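Side-chain contacts in F-actin-capping protein subunit alpha (PDB 7A0H), which forms an asymmetric homodimer that probably binds the fast-growing barbed ends of actin filaments and blocks the exchange of subunits there: residues 50-53 / 54-58; 116-119 / 120-124; 145-149 / 150-154. One frame throughout, in Å; residues are numbered along the deposited sequence.

All three interactions are local contacts between neighbouring residues, and each holds a different element. Interaction 1 sits where helix 39-55 ends and gives way to strand 58-62. Interaction 2 lies within helix 112-131. Interaction 3 folds an irregular loop just before strand 154-167. The first two are partly buried, whereas the third is a surface contact. Their chemistry follows their place. Interaction 1 combines a salt bridge, an amide over a ring and the helix-ending backbone bonds. Interaction 2 adds a water bridge to ordinary helical bonds. Interaction 3 depends on one asparagine and one histidine. Interactions 1 and 2 come closest, with nearest atoms about 11 Å apart, so none touches another.

Interaction 1. Residues 50-53 / 54-58; sequences SKYN and EDNYI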
loop_
_atom_site.group_PDB
_atom_site.type_symbol
_atom_site.label_atom_id
_atom_site.label_comp_id
_atom_site.label_asym_id
_atom_site.label_seq_id
_atom_site.Cartn_x
_atom_site.Cartn_y
_atom_site.Cartn_z
ATOM N N SER A 50 -15.677 8.287 -10.476
ATOM C CA SER A 50 -15.383 9.070 -11.656
ATOM C C SER A 50 -14.182 9.972 -11.413
ATOM O O SER A 50 -13.368 10.169 -12.303
ATOM C CB SER A 50 -16.604 9.879 -12.060
ATOM O OG SER A 50 -16.962 10.801 -11.031
ATOM N N LYS A 51 -14.074 10.551 -10.234
ATOM C CA LYS A 51 -12.950 11.421 -9.946
ATOM C C LYS A 51 -11.673 10.612 -9.847
ATOM O O LYS A 51 -10.616 11.019 -10.346
ATOM C CB LYS A 51 -13.212 12.178 -8.655
ATOM C CG LYS A 51 -12.084 13.112 -8.224
ATOM C CD LYS A 51 -11.972 14.330 -9.123
ATOM C CE LYS A 51 -11.113 15.433 -8.492
ATOM N NZ LYS A 51 -9.658 15.157 -8.650
ATOM N N TYR A 52 -11.734 9.518 -9.110
ATOM C CA TYR A 52 -10.650 8.553 -9.125
ATOM C C TYR A 52 -10.187 8.234 -10.545
ATOM O O TYR A 52 -8.983 8.237 -10.838
ATOM C CB TYR A 52 -11.153 7.300 -8.403
ATOM C CG TYR A 52 -10.156 6.242 -8.339
ATOM C CD1 TYR A 52 -9.210 6.232 -7.343
ATOM C CD2 TYR A 52 -10.111 5.266 -9.321
ATOM C CE1 TYR A 52 -8.245 5.256 -7.298
ATOM C CE2 TYR A 52 -9.147 4.289 -9.298
ATOM C CZ TYR A 52 -8.218 4.283 -8.278
ATOM O OH TYR A 52 -7.275 3.282 -8.229
ATOM N N ASN A 53 -11.132 7.932 -11.444
ATOM C CA ASN A 53 -10.782 7.602 -12.823
ATOM C C ASN A 53 -10.099 8.786 -13.491
ATOM O O ASN A 53 -9.157 8.636 -14.262
ATOM C CB ASN A 53 -12.043 7.238 -13.635
ATOM C CG ASN A 53 -12.466 5.800 -13.461
ATOM O OD1 ASN A 53 -11.819 5.056 -12.734
ATOM N ND2 ASN A 53 -13.585 5.399 -14.102
ATOM N N GLU A 54 -10.586 9.968 -13.227
ATOM C CA GLU A 54 -9.985 11.123 -13.856
ATOM C C GLU A 54 -8.589 11.324 -13.326
ATOM O O GLU A 54 -7.666 11.599 -14.111
ATOM C CB GLU A 54 -10.883 12.330 -13.633
ATOM C CG GLU A 54 -12.200 12.131 -14.396
ATOM C CD GLU A 54 -13.250 13.163 -14.035
ATOM O OE1 GLU A 54 -12.981 13.988 -13.133
ATOM O OE2 GLU A 54 -14.317 13.184 -14.691
ATOM N N ASP A 55 -8.404 11.130 -12.010
ATOM C CA ASP A 55 -7.103 11.297 -11.390
ATOM C C ASP A 55 -6.066 10.318 -11.920
ATOM O O ASP A 55 -4.877 10.469 -11.629
ATOM C CB ASP A 55 -7.217 11.178 -9.882
ATOM C CG ASP A 55 -7.897 12.375 -9.299
ATOM O OD1 ASP A 55 -8.222 13.278 -10.106
ATOM O OD2 ASP A 55 -8.078 12.447 -8.078
ATOM N N ASN A 56 -6.482 9.242 -12.573
ATOM C CA ASN A 56 -5.520 8.216 -12.935
ATOM C C ASN A 56 -5.483 7.995 -14.427
ATOM O O ASN A 56 -4.933 6.979 -14.870
ATOM C CB ASN A 56 -5.823 6.914 -12.213
ATOM C CG ASN A 56 -5.456 6.989 -10.736
ATOM O OD1 ASN A 56 -4.253 7.064 -10.395
ATOM N ND2 ASN A 56 -6.475 7.050 -9.862
ATOM N N TYR A 57 -6.059 8.900 -15.227
ATOM C CA TYR A 57 -5.889 8.790 -16.666
ATOM C C TYR A 57 -6.204 7.364 -17.058
ATOM O O TYR A 57 -5.402 6.704 -17.730
ATOM C CB TYR A 57 -4.458 9.166 -17.126
ATOM C CG TYR A 57 -4.153 10.604 -16.806
ATOM C CD1 TYR A 57 -4.496 11.623 -17.675
ATOM C CD2 TYR A 57 -3.577 10.928 -15.618
ATOM C CE1 TYR A 57 -4.295 12.942 -17.329
ATOM C CE2 TYR A 57 -3.347 12.235 -15.278
ATOM C CZ TYR A 57 -3.680 13.226 -16.144
ATOM O OH TYR A 57 -3.464 14.506 -15.794
ATOM N N ILE A 58 -7.350 6.895 -16.589
ATOM C CA ILE A 58 -7.883 5.569 -16.885
ATOM C C ILE A 58 -8.242 5.504 -18.364
ATOM O O ILE A 58 -8.877 6.410 -18.917
ATOM C CB ILE A 58 -9.128 5.300 -16.007
ATOM C CG1 ILE A 58 -8.765 4.975 -14.545
ATOM C CG2 ILE A 58 -10.071 4.217 -16.572
ATOM C CD1 ILE A 58 -7.647 4.079 -14.425
#
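Tyr52 and Asn56 meet at the C-terminal end of helix 39-55, where the chain turns through a Schellman motif. The amide nitrogen of Asn56 sits over the centre of one face of the Tyr52 ring, with ND2 3.5 Å above the ring plane. The amide is not stacked flat on the ring, because the two planes are 53° apart. The same nitrogen is also held by the backbone: Asn56 ND2 donates to Tyr52 O at 2.9 Å. That oxygen lies somewhat out of the amide plane. The ring can lie under the amide because Tyr52 CG is anti to the backbone N (chi1 -180°).

On another side of the helix, Lys51 reaches one turn ahead to Asp55. Its chain bends at chi2 and again at chi4, which brings the ammonium back to the carboxylate. Lys51 NZ forms a salt bridge with Asp55 OD1 at 2.8 Å, on the syn lone pair. A weak second bond goes to OD2. Glu54 instead sends OE2 away from this pair, to Lys75 and Tyr80.

The backbone completes the helix end. Tyr57 takes a left-handed conformation with positive phi. Tyr57 N then bonds weakly to Glu54 O at 3.3 Å, and Ile58 N bonds weakly to Asn53 O at 3.4 Å. Asn53 O also accepts from Asn56 N, which sits above the carbonyl plane and not on a lone pair. Ile58 continues toward strand 66-70, pairing with Ile70. Its CG1 lies 3.6 Å from Asn53 OD1.

Interaction 2. Residues 116-119 / 120-124; sequences YRVA and CNNKL
Helix 112-131 lies against strands 154-167 and 170-183, and within it Arg117 and Asn121 are linked one turn apart through a bridging water. Arg117 NH1 gives the water a weak bond at 2.8 Å, in the plane of the guanidinium and at its edge. The water donates in turn to Asn121 OD1 at 2.6 Å. A chi1 of 171° puts the Asn121 amide opposite its own backbone N and turns it to the same side of the helix as the arginine. Asn84 joins the pair a second time, accepting from Arg117 NH1 and donating to Asn121 OD1. Val162 O is a further acceptor for NH1, and Glu114 forms a salt bridge with NE.

The other end of the Asn121 amide turns to its neighbour. Its ND2 donates to Asn122 OD1 at 3.2 Å, modestly tilted, about 19°, from each amide plane. Val118 and Asn122 run side by side, pointing the same way, with Val118 CG1 4.0 Å from Asn122 ND2. Cys120 lies on the buried side, against Leu173 and Leu175.

Backbone bonds such as Cys120 N to Tyr116 O, 2.8 Å, hold the turns at regular spacing. Arg117 and Asn121 are both buried, yet their polar ends are supplied with partners. The water and Asn84 at OD1, with Asn122 OD1 at ND2, probably fix which way round the Asn121 amide sits.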
loop_
_atom_site.group_PDB
_atom_site.type_symbol
_atom_site.label_atom_id
_atom_site.label_comp_id
_atom_site.label_asym_id
_atom_site.label_seq_id
_atom_site.Cartn_x
_atom_site.Cartn_y
_atom_site.Cartn_z
ATOM N N TYR A 116 -1.832 23.014 -34.642
ATOM C CA TYR A 116 -0.844 22.640 -33.639
ATOM C C TYR A 116 -1.141 21.268 -33.051
ATOM O O TYR A 116 -0.232 20.434 -32.931
ATOM C CB TYR A 116 -0.853 23.712 -32.567
ATOM C CG TYR A 116 -0.008 24.936 -32.867
ATOM C CD1 TYR A 116 1.352 24.964 -32.589
ATOM C CD2 TYR A 116 -0.560 26.050 -33.446
ATOM C CE1 TYR A 116 2.139 26.100 -32.830
ATOM C CE2 TYR A 116 0.197 27.171 -33.691
ATOM C CZ TYR A 116 1.555 27.175 -33.393
ATOM O OH TYR A 116 2.306 28.257 -33.626
ATOM N N ARG A 117 -2.430 21.016 -32.699
ATOM C CA ARG A 117 -2.835 19.758 -32.058
ATOM C C ARG A 117 -2.592 18.592 -32.997
ATOM O O ARG A 117 -2.104 17.517 -32.583
ATOM C CB ARG A 117 -4.337 19.824 -31.641
ATOM C CG ARG A 117 -4.793 18.629 -30.654
ATOM C CD ARG A 117 -6.329 18.347 -30.662
ATOM N NE ARG A 117 -6.690 17.790 -31.953
ATOM C CZ ARG A 117 -6.437 16.547 -32.351
ATOM N NH1 ARG A 117 -5.862 15.657 -31.546
ATOM N NH2 ARG A 117 -6.807 16.209 -33.572
ATOM N N VAL A 118 -2.979 18.768 -34.254
ATOM C CA VAL A 118 -2.808 17.673 -35.208
ATOM C C VAL A 118 -1.318 17.336 -35.311
ATOM O O VAL A 118 -0.932 16.155 -35.209
ATOM C CB VAL A 118 -3.412 18.020 -36.563
ATOM C CG1 VAL A 118 -2.984 17.042 -37.594
ATOM C CG2 VAL A 118 -5.050 18.011 -36.503
ATOM N N ALA A 119 -0.465 18.379 -35.486
ATOM C CA ALA A 119 0.972 18.157 -35.622
ATOM C C ALA A 119 1.541 17.526 -34.350
ATOM O O ALA A 119 2.349 16.580 -34.392
ATOM C CB ALA A 119 1.705 19.492 -35.883
ATOM N N CYS A 120 1.186 18.074 -33.197
ATOM C CA CYS A 120 1.676 17.428 -31.995
ATOM C C CYS A 120 1.165 15.999 -31.872
ATOM O O CYS A 120 1.901 15.131 -31.403
ATOM C CB CYS A 120 1.291 18.188 -30.788
ATOM S SG CYS A 120 2.137 19.781 -30.521
ATOM N N ASN A 121 -0.028 15.721 -32.396
ATOM C CA ASN A 121 -0.581 14.375 -32.324
ATOM C C ASN A 121 0.243 13.409 -33.170
ATOM O O ASN A 121 0.569 12.290 -32.739
ATOM C CB ASN A 121 -2.047 14.392 -32.813
ATOM C CG ASN A 121 -2.606 13.008 -32.959
ATOM O OD1 ASN A 121 -2.930 12.378 -31.964
ATOM N ND2 ASN A 121 -2.626 12.486 -34.180
ATOM N N ASN A 122 0.537 13.801 -34.417
ATOM C CA ASN A 122 1.327 12.944 -35.310
ATOM C C ASN A 122 2.721 12.657 -34.782
ATOM O O ASN A 122 3.202 11.521 -34.876
ATOM C CB ASN A 122 1.480 13.600 -36.681
ATOM C CG ASN A 122 0.149 13.886 -37.274
ATOM O OD1 ASN A 122 -0.859 13.362 -36.754
ATOM N ND2 ASN A 122 0.103 14.682 -38.317
ATOM N N LYS A 123 3.378 13.662 -34.208
ATOM C CA LYS A 123 4.728 13.416 -33.706
ATOM C C LYS A 123 4.670 12.520 -32.453
ATOM O O LYS A 123 5.556 11.673 -32.258
ATOM C CB LYS A 123 5.395 14.723 -33.281
ATOM C CG LYS A 123 5.705 15.725 -34.382
ATOM C CD LYS A 123 6.216 15.066 -35.637
ATOM C CE LYS A 123 6.439 16.136 -36.774
ATOM N NZ LYS A 123 6.931 15.382 -37.993
ATOM N N LEU A 124 3.615 12.701 -31.607
ATOM C CA LEU A 124 3.432 11.861 -30.402
ATOM C C LEU A 124 3.221 10.434 -30.804
ATOM O O LEU A 124 3.905 9.536 -30.340
ATOM C CB LEU A 124 2.256 12.316 -29.563
ATOM C CG LEU A 124 2.156 11.716 -28.132
ATOM C CD1 LEU A 124 3.301 12.122 -27.157
ATOM C CD2 LEU A 124 0.788 12.177 -27.519
HETATM O O HOH W 1 -4.899 13.215 -30.482
#

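Interaction 3. Residues 145-149 / 150-154; sequences TVNIG and SKHGL
His152 and Asn147 face each other across a turn of chain, with Gly149 lying between them. These three residues bury the most surface in the contact. The Asn147 amide spans the gap with both of its ends. Asn147 ND2 donates to the backbone oxygen His152 O at 3.1 Å. That oxygen lies in the amide plane, but the nitrogen stands above the carbonyl plane and so is not on a lone pair. The amide oxygen turns to the imidazole instead. Asn147 OD1 meets His152 ND1 at the ring edge, near the ring plane. The modelled separation is very short, so its exact length is doubtful. Amide and ring are not coplanar, and their planes are 55° apart.

Both first torsions support this meeting. The Asn147 amide is carried away from its own backbone N (chi1 171°), and the His152 ring does the same (chi1 -178°). The two groups therefore reach into the same gap. The histidine CB also lies close to the backbone, 3.0 Å from Ile148 O.

Gly149 has positive phi, a region that suits glycine. This lets the chain turn back, so that His152 comes against Asn147. Gly153 follows His152, and its CA passes 4.1 Å from Asn147 ND2. Nearby, Trp135 touches Asn147 and Thr140 touches His152.

Much of the contact is exposed. It is an irregular surface loop, closed by an asparagine side chain that bonds to the backbone oxygen and meets the ring of His152. The loop leads from helix 112-131 into strand 154-167, which is outermost within this chain in the five-stranded antiparallel sheet.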
loop_
_atom_site.group_PDB
_atom_site.type_symbol
_atom_site.label_atom_id
_atom_site.label_comp_id
_atom_site.label_asym_id
_atom_site.label_seq_id
_atom_site.Cartn_x
_atom_site.Cartn_y
_atom_site.Cartn_z
ATOM N N THR A 145 11.520 -14.282 -29.894
ATOM C CA THR A 145 11.172 -15.666 -30.203
ATOM C C THR A 145 9.652 -15.886 -30.081
ATOM O O THR A 145 8.862 -14.955 -29.904
ATOM C CB THR A 145 11.985 -16.601 -29.295
ATOM O OG1 THR A 145 11.763 -17.964 -29.671
ATOM C CG2 THR A 145 11.603 -16.415 -27.817
ATOM N N VAL A 146 9.254 -17.146 -30.181
ATOM C CA VAL A 146 7.867 -17.541 -29.985
ATOM C C VAL A 146 7.483 -17.484 -28.506
ATOM O O VAL A 146 8.269 -17.835 -27.614
ATOM C CB VAL A 146 7.698 -18.949 -30.566
ATOM C CG1 VAL A 146 8.361 -19.946 -29.644
ATOM C CG2 VAL A 146 6.287 -19.265 -30.734
ATOM N N ASN A 147 6.267 -16.991 -28.233
ATOM C CA ASN A 147 5.662 -17.080 -26.901
ATOM C C ASN A 147 4.972 -18.443 -26.743
ATOM O O ASN A 147 4.247 -18.892 -27.632
ATOM C CB ASN A 147 4.713 -15.911 -26.668
ATOM C CG ASN A 147 3.910 -16.066 -25.407
ATOM O OD1 ASN A 147 4.375 -16.661 -24.444
ATOM N ND2 ASN A 147 2.687 -15.547 -25.410
ATOM N N ILE A 148 5.265 -19.121 -25.633
ATOM C CA ILE A 148 4.909 -20.523 -25.437
ATOM C C ILE A 148 3.798 -20.661 -24.394
ATOM O O ILE A 148 3.930 -20.171 -23.269
ATOM C CB ILE A 148 6.149 -21.338 -24.998
ATOM C CG1 ILE A 148 7.294 -21.150 -25.993
ATOM C CG2 ILE A 148 5.774 -22.765 -24.829
ATOM C CD1 ILE A 148 8.590 -21.852 -25.554
ATOM N N GLY A 149 2.739 -21.382 -24.744
ATOM C CA GLY A 149 1.629 -21.613 -23.834
ATOM C C GLY A 149 0.670 -20.443 -23.754
ATOM O O GLY A 149 0.987 -19.304 -24.048
ATOM N N SER A 150 -0.560 -20.733 -23.357
ATOM C CA SER A 150 -1.553 -19.676 -23.241
ATOM C C SER A 150 -1.167 -18.660 -22.170
ATOM O O SER A 150 -0.981 -17.467 -22.455
ATOM C CB SER A 150 -2.909 -20.298 -22.911
ATOM O OG SER A 150 -2.763 -21.309 -21.920
ATOM N N LYS A 151 -1.060 -19.129 -20.924
ATOM C CA LYS A 151 -0.840 -18.262 -19.779
ATOM C C LYS A 151 0.378 -17.373 -19.957
ATOM O O LYS A 151 0.330 -16.175 -19.659
ATOM C CB LYS A 151 -0.689 -19.111 -18.515
ATOM C CG LYS A 151 -1.980 -19.780 -18.111
ATOM C CD LYS A 151 -1.897 -20.492 -16.793
ATOM C CE LYS A 151 -1.363 -21.851 -16.982
ATOM N NZ LYS A 151 -2.172 -22.614 -17.950
ATOM N N HIS A 152 1.492 -17.945 -20.419
ATOM C CA HIS A 152 2.720 -17.175 -20.590
ATOM C C HIS A 152 2.460 -15.962 -21.473
ATOM O O HIS A 152 1.761 -16.038 -22.485
ATOM C CB HIS A 152 3.834 -18.047 -21.203
ATOM C CG HIS A 152 5.153 -17.339 -21.363
ATOM N ND1 HIS A 152 5.727 -17.091 -22.593
ATOM C CD2 HIS A 152 6.013 -16.838 -20.444
ATOM C CE1 HIS A 152 6.876 -16.460 -22.425
ATOM N NE2 HIS A 152 7.073 -16.295 -21.130
ATOM N N GLY A 153 3.006 -14.824 -21.064
ATOM C CA GLY A 153 2.953 -13.621 -21.856
ATOM C C GLY A 153 2.241 -12.483 -21.150
ATOM O O GLY A 153 1.578 -12.654 -20.124
ATOM N N LEU A 154 2.396 -11.314 -21.754
ATOM C CA LEU A 154 1.868 -10.052 -21.280
ATOM C C LEU A 154 0.831 -9.541 -22.273
ATOM O O LEU A 154 0.911 -9.784 -23.485
ATOM C CB LEU A 154 2.976 -8.987 -21.138
ATOM C CG LEU A 154 3.701 -8.652 -19.828
ATOM C CD1 LEU A 154 4.801 -7.575 -20.140
ATOM C CD2 LEU A 154 2.736 -8.174 -18.762
#